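Local coordinates for putative periplasmic protein (Salmonella enterica subsp. enterica serovar Typhimurium, PDB 4J32), which probably acts as the periplasmic immunity protein Tai4, binding and inhibiting the type VI secretion peptidoglycan amidase Tae4, at residues I60-Y64 / D84-E90; C22-Y27 / N78-C82. All blocks are in the same frame, centred on the assembly; numbering follows the deposited sequence. Where two conformers were deposited one is given.

Interaction 1. Residues I60-Y64 / D84-E90; sequences IAKKY and DFIHDRE
Phe85 packs on two residues of helix 51-65, and the close packing of this contact is built around it: Ala61 lies over one face of its ring, and Tyr64 approaches obliquely. With CG anti to the backbone N (chi1 167°), one face of the Phe85 ring comes to lie against Ala61, whose CA stands 3.7 Å from the centroid of the Phe85 ring in a CH-pi contact. Ile60 touches the same ring at its edge, CG2 lying 3.5 Å from Phe85 CE1. Tyr64 receives the complementary contact: Phe85 CA sits almost on the normal through the centre of the tyrosine ring, 3.6 Å from its centroid, while the two aromatic planes meet at an oblique 44°. In this all-helical fold, helix 51-65 packs against the turn between helix 78-86 and helix 89-96. Asp88 is the N-cap of the latter, and its OD1 accepts a hydrogen bond from the backbone N of Leu91. The other oxygen serves the tyrosine: Tyr64 OH donates to the anti lone pair of Asp88 OD2 at 2.6 Å, the carboxylate turned 81° from the ring. Water 1 donates to Tyr64 OH and, at 2.7 Å, to Asp84 O. The buried Ile60 marks the inner boundary of the looser side, its CD1 against Glu90 CG. Beyond it, toward solvent, Lys63 NZ reaches the syn lone pair of Glu90 OE1 in a salt bridge of 3.2 Å between two extended chains.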
loop_
_atom_site.group_PDB
_atom_site.type_symbol
_atom_site.label_atom_id
_atom_site.label_comp_id
_atom_site.label_asym_id
_atom_site.label_seq_id
_atom_site.Cartn_x
_atom_site.Cartn_y
_atom_site.Cartn_z
ATOM N N ILE B 60 -16.480 -2.154 -3.935
ATOM C CA ILE B 60 -16.136 -2.895 -2.708
ATOM C C ILE B 60 -15.065 -2.147 -1.922
ATOM O O ILE B 60 -15.161 -2.040 -0.696
ATOM C CB ILE B 60 -15.716 -4.365 -2.992
ATOM C CG1 ILE B 60 -16.805 -5.060 -3.821
ATOM C CG2 ILE B 60 -15.426 -5.124 -1.671
ATOM C CD1 ILE B 60 -16.375 -6.454 -4.388
ATOM N N ALA B 61 -14.076 -1.604 -2.638
ATOM C CA ALA B 61 -12.997 -0.847 -2.004
ATOM C C ALA B 61 -13.576 0.295 -1.177
ATOM O O ALA B 61 -13.075 0.573 -0.079
ATOM C CB ALA B 61 -12.015 -0.308 -3.044
ATOM N N LYS B 62 -14.623 0.937 -1.700
ATOM C CA LYS B 62 -15.205 2.084 -1.007
ATOM C C LYS B 62 -15.878 1.693 0.316
ATOM O O LYS B 62 -16.029 2.540 1.204
ATOM C CB LYS B 62 -16.127 2.886 -1.940
ATOM C CG LYS B 62 -15.364 3.668 -3.032
ATOM C CD LYS B 62 -16.312 4.278 -4.054
ATOM C CE LYS B 62 -15.627 5.135 -5.126
ATOM N NZ LYS B 62 -14.245 5.568 -4.779
ATOM N N LYS B 63 -16.236 0.415 0.476
ATOM C CA LYS B 63 -16.815 -0.075 1.736
ATOM C C LYS B 63 -15.729 -0.102 2.828
ATOM O O LYS B 63 -16.046 -0.102 4.017
ATOM C CB LYS B 63 -17.396 -1.482 1.582
ATOM C CG LYS B 63 -18.615 -1.565 0.652
ATOM C CD LYS B 63 -18.974 -3.015 0.358
ATOM C CE LYS B 63 -20.127 -3.070 -0.645
ATOM N NZ LYS B 63 -20.891 -4.333 -0.480
ATOM N N TYR B 64 -14.466 -0.142 2.408
ATOM C CA TYR B 64 -13.319 -0.182 3.331
ATOM C C TYR B 64 -12.693 1.199 3.457
ATOM O O TYR B 64 -12.284 1.583 4.542
ATOM C CB TYR B 64 -12.251 -1.201 2.857
ATOM C CG TYR B 64 -12.713 -2.620 3.120
ATOM C CD1 TYR B 64 -12.358 -3.277 4.309
ATOM C CD2 TYR B 64 -13.550 -3.290 2.197
ATOM C CE1 TYR B 64 -12.834 -4.575 4.589
ATOM C CE2 TYR B 64 -14.016 -4.589 2.457
ATOM C CZ TYR B 64 -13.652 -5.224 3.654
ATOM O OH TYR B 64 -14.120 -6.496 3.939
ATOM N N ASP B 84 -7.219 -5.010 4.954
ATOM C CA ASP B 84 -8.453 -5.735 5.267
ATOM C C ASP B 84 -9.249 -5.962 3.969
ATOM O O ASP B 84 -9.839 -7.041 3.755
ATOM C CB ASP B 84 -9.298 -4.961 6.290
ATOM C CG ASP B 84 -8.731 -5.046 7.717
ATOM O OD1 ASP B 84 -7.796 -5.861 7.970
ATOM O OD2 ASP B 84 -9.272 -4.333 8.600
ATOM N N PHE B 85 -9.310 -4.931 3.143
ATOM C CA PHE B 85 -10.061 -5.012 1.870
ATOM C C PHE B 85 -9.592 -6.186 1.013
ATOM O O PHE B 85 -10.418 -6.922 0.476
ATOM C CB PHE B 85 -9.897 -3.705 1.093
ATOM C CG PHE B 85 -10.359 -3.770 -0.361
ATOM C CD1 PHE B 85 -11.626 -4.259 -0.694
ATOM C CD2 PHE B 85 -9.528 -3.282 -1.388
ATOM C CE1 PHE B 85 -12.061 -4.301 -2.059
ATOM C CE2 PHE B 85 -9.958 -3.300 -2.743
ATOM C CZ PHE B 85 -11.212 -3.816 -3.066
ATOM N N ILE B 86 -8.276 -6.382 0.886
ATOM C CA ILE B 86 -7.806 -7.400 -0.058
ATOM C C ILE B 86 -8.069 -8.828 0.426
ATOM O O ILE B 86 -7.935 -9.783 -0.357
ATOM C CB ILE B 86 -6.355 -7.171 -0.541
ATOM C CG1 ILE B 86 -5.360 -7.192 0.633
ATOM C CG2 ILE B 86 -6.284 -5.862 -1.316
ATOM C CD1 ILE B 86 -3.894 -7.402 0.209
ATOM N N HIS B 87 -8.504 -8.964 1.685
ATOM C CA HIS B 87 -8.960 -10.255 2.238
ATOM C C HIS B 87 -10.476 -10.458 2.140
ATOM O O HIS B 87 -11.016 -11.493 2.581
ATOM C CB HIS B 87 -8.511 -10.392 3.695
ATOM C CG HIS B 87 -7.019 -10.484 3.848
ATOM N ND1 HIS B 87 -6.215 -9.370 3.919
ATOM C CD2 HIS B 87 -6.193 -11.554 3.944
ATOM C CE1 HIS B 87 -4.951 -9.748 4.038
ATOM N NE2 HIS B 87 -4.910 -11.069 4.058
ATOM N N ASP B 88 -11.165 -9.472 1.579
ATOM C CA ASP B 88 -12.638 -9.490 1.535
ATOM C C ASP B 88 -13.166 -10.649 0.683
ATOM O O ASP B 88 -12.703 -10.866 -0.432
ATOM C CB ASP B 88 -13.155 -8.127 1.046
ATOM C CG ASP B 88 -14.655 -8.063 0.969
ATOM O OD1 ASP B 88 -15.169 -8.438 -0.092
ATOM O OD2 ASP B 88 -15.320 -7.643 1.949
ATOM N N ARG B 89 -14.116 -11.398 1.241
ATOM C CA ARG B 89 -14.677 -12.569 0.573
ATOM C C ARG B 89 -15.425 -12.183 -0.714
ATOM O O ARG B 89 -15.289 -12.863 -1.728
ATOM C CB ARG B 89 -15.599 -13.335 1.522
ATOM C CG ARG B 89 -16.046 -14.681 0.975
ATOM C CD ARG B 89 -17.080 -15.385 1.878
ATOM N NE ARG B 89 -18.460 -14.997 1.560
ATOM C CZ ARG B 89 -19.101 -15.292 0.422
ATOM N NH1 ARG B 89 -18.505 -15.983 -0.550
ATOM N NH2 ARG B 89 -20.347 -14.874 0.246
ATOM N N GLU B 90 -16.199 -11.093 -0.672
ATOM C CA GLU B 90 -16.954 -10.608 -1.837
ATOM C C GLU B 90 -16.024 -10.286 -3.018
ATOM O O GLU B 90 -16.321 -10.608 -4.174
ATOM C CB GLU B 90 -17.805 -9.381 -1.443
ATOM C CG GLU B 90 -18.593 -8.739 -2.590
ATOM C CD GLU B 90 -19.368 -7.470 -2.204
ATOM O OE1 GLU B 90 -19.214 -6.942 -1.073
ATOM O OE2 GLU B 90 -20.145 -7.000 -3.057
HETATM O O HOH W 1 -12.014 -8.426 4.573
#

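Interaction 2. Residues C22-Y27 / N78-C82; sequences CLALVY and NTMKC
Cys22 and Cys82 join helix 10-26 to helix 78-86 through a disulfide, SG to SG 2.1 Å, with a chi3 of -85° that is close to the relaxed value for such a bond. The axes of the short helical segments approach to 9.1 Å, with 150° between their N-to-C directions, so they are roughly antiparallel. Val26, one turn beyond Cys22, packs beside the bridge. Its CB lies 3.8 Å from Asn78 CB; from there CG1 reaches Cys82 SG, 3.7 Å away, while CG2 comes within 3.6 Å of Asn78 O and also approaches the sulfur. Leu23 touches the Cys82 half of the bridge, CD2 lying 3.9 Å from Cys82 CB. Where the first helix ends, the Tyr27 ring runs back beside its own helix, and its OH donates to Thr79 OG1 (2.8 Å), which lies at the edge of the ring, in its plane. Thr79 OG1 is also hydrogen-bonded to Asp35 of the second subunit, whose carboxylate also accepts a hydrogen bond from the backbone N of Asn78. The covalent link joins cysteines 60 positions apart in sequence, and a disulfide of this kind is consistent with a protein that works in the oxidising periplasm.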
loop_
_atom_site.group_PDB
_atom_site.type_symbol
_atom_site.label_atom_id
_atom_site.label_comp_id
_atom_site.label_asym_id
_atom_site.label_seq_id
_atom_site.Cartn_x
_atom_site.Cartn_y
_atom_site.Cartn_z
ATOM N N CYS B 22 -7.107 0.698 -3.982
ATOM C CA CYS B 22 -7.539 1.055 -2.628
ATOM C C CYS B 22 -6.542 2.030 -1.981
ATOM O O CYS B 22 -6.939 3.012 -1.326
ATOM C CB CYS B 22 -7.685 -0.201 -1.788
ATOM S SG CYS B 22 -8.241 0.126 -0.102
ATOM N N LEU B 23 -5.255 1.777 -2.194
ATOM C CA LEU B 23 -4.218 2.676 -1.646
ATOM C C LEU B 23 -4.347 4.081 -2.263
ATOM O O LEU B 23 -4.212 5.096 -1.560
ATOM C CB LEU B 23 -2.828 2.063 -1.865
ATOM C CG LEU B 23 -2.525 0.761 -1.115
ATOM C CD1 LEU B 23 -1.177 0.135 -1.602
ATOM C CD2 LEU B 23 -2.513 1.005 0.434
ATOM N N ALA B 24 -4.667 4.140 -3.560
ATOM C CA ALA B 24 -4.944 5.410 -4.234
ATOM C C ALA B 24 -6.145 6.137 -3.639
ATOM O O ALA B 24 -6.216 7.363 -3.691
ATOM C CB ALA B 24 -5.182 5.187 -5.732
ATOM N N LEU B 25 -7.118 5.380 -3.125
ATOM C CA LEU B 25 -8.260 6.001 -2.460
ATOM C C LEU B 25 -7.969 6.558 -1.066
ATOM O O LEU B 25 -8.465 7.635 -0.716
ATOM C CB LEU B 25 -9.434 5.015 -2.337
ATOM C CG LEU B 25 -10.061 4.469 -3.623
ATOM C CD1 LEU B 25 -11.191 3.481 -3.274
ATOM C CD2 LEU B 25 -10.567 5.601 -4.501
ATOM N N VAL B 26 -7.237 5.812 -0.253
ATOM C CA VAL B 26 -7.142 6.133 1.176
ATOM C C VAL B 26 -6.107 7.203 1.542
ATOM O O VAL B 26 -6.259 7.881 2.549
ATOM C CB VAL B 26 -6.954 4.878 2.086
ATOM C CG1 VAL B 26 -8.135 3.863 1.892
ATOM C CG2 VAL B 26 -5.611 4.199 1.841
ATOM N N TYR B 27 -5.072 7.343 0.731
ATOM C CA TYR B 27 -3.971 8.250 1.060
ATOM C C TYR B 27 -4.255 9.647 0.515
ATOM O O TYR B 27 -4.828 9.769 -0.566
ATOM C CB TYR B 27 -2.685 7.715 0.438
ATOM C CG TYR B 27 -2.129 6.438 1.058
ATOM C CD1 TYR B 27 -2.140 6.221 2.452
ATOM C CD2 TYR B 27 -1.554 5.476 0.242
ATOM C CE1 TYR B 27 -1.584 5.050 2.998
ATOM C CE2 TYR B 27 -0.984 4.319 0.765
ATOM C CZ TYR B 27 -1.014 4.099 2.138
ATOM O OH TYR B 27 -0.425 2.934 2.585
ATOM N N ASN B 78 -5.104 4.091 7.557
ATOM C CA ASN B 78 -5.580 4.035 6.181
ATOM C C ASN B 78 -5.034 2.795 5.469
ATOM O O ASN B 78 -5.772 2.113 4.769
ATOM C CB ASN B 78 -5.188 5.318 5.433
ATOM C CG ASN B 78 -5.998 6.502 5.891
ATOM O OD1 ASN B 78 -7.206 6.376 6.086
ATOM N ND2 ASN B 78 -5.352 7.648 6.079
ATOM N N THR B 79 -3.756 2.503 5.701
ATOM C CA THR B 79 -3.089 1.366 5.040
ATOM C C THR B 79 -3.857 0.092 5.421
ATOM O O THR B 79 -4.074 -0.789 4.598
ATOM C CB THR B 79 -1.627 1.231 5.510
ATOM O OG1 THR B 79 -0.916 2.462 5.304
ATOM C CG2 THR B 79 -0.872 0.094 4.731
ATOM N N MET B 80 -4.257 0.013 6.691
ATOM C CA MET B 80 -4.975 -1.151 7.220
ATOM C C MET B 80 -6.323 -1.405 6.542
ATOM O O MET B 80 -6.771 -2.573 6.410
ATOM C CB MET B 80 -5.199 -0.971 8.721
ATOM C CG MET B 80 -5.688 -2.220 9.384
ATOM S SD MET B 80 -5.832 -2.023 11.183
ATOM C CE MET B 80 -4.112 -2.245 11.663
ATOM N N LYS B 81 -7.015 -0.328 6.171
ATOM C CA LYS B 81 -8.305 -0.461 5.474
ATOM C C LYS B 81 -8.099 -1.283 4.185
ATOM O O LYS B 81 -8.909 -2.172 3.868
ATOM C CB LYS B 81 -8.901 0.925 5.172
ATOM C CG LYS B 81 -9.161 1.741 6.441
ATOM C CD LYS B 81 -9.485 3.198 6.151
ATOM C CE LYS B 81 -9.406 3.994 7.461
ATOM N NZ LYS B 81 -9.733 5.449 7.204
ATOM N N CYS B 82 -6.999 -1.010 3.478
ATOM C CA CYS B 82 -6.739 -1.685 2.198
ATOM C C CYS B 82 -6.241 -3.111 2.398
ATOM O O CYS B 82 -6.537 -4.002 1.590
ATOM C CB CYS B 82 -5.764 -0.871 1.362
ATOM S SG CYS B 82 -6.476 0.686 0.892
#

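Overall arrangement
Helix 78-86 is common to both interactions: its N-terminal part is bridged to helix 10-26 in interaction 2, and its C-terminal part, with the turn into helix 89-96, meets helix 51-65 in interaction 1. Their centres are 11 Å apart, and they touch where Phe85 CD2 packs on Cys22 CB and Ala61 on Leu25. Interaction 2 is the buried one, fastened covalently, with aliphatic packing round the sulfurs and one hydroxyl–hydroxyl hydrogen bond; interaction 1 is partly buried, passing from an aromatic interior to a charged outer margin. Both reach the second subunit, but by different residues: Asp84 of interaction 1 bonds to Tyr8 of that subunit, whereas Tyr27 of interaction 2 meets its counterpart there.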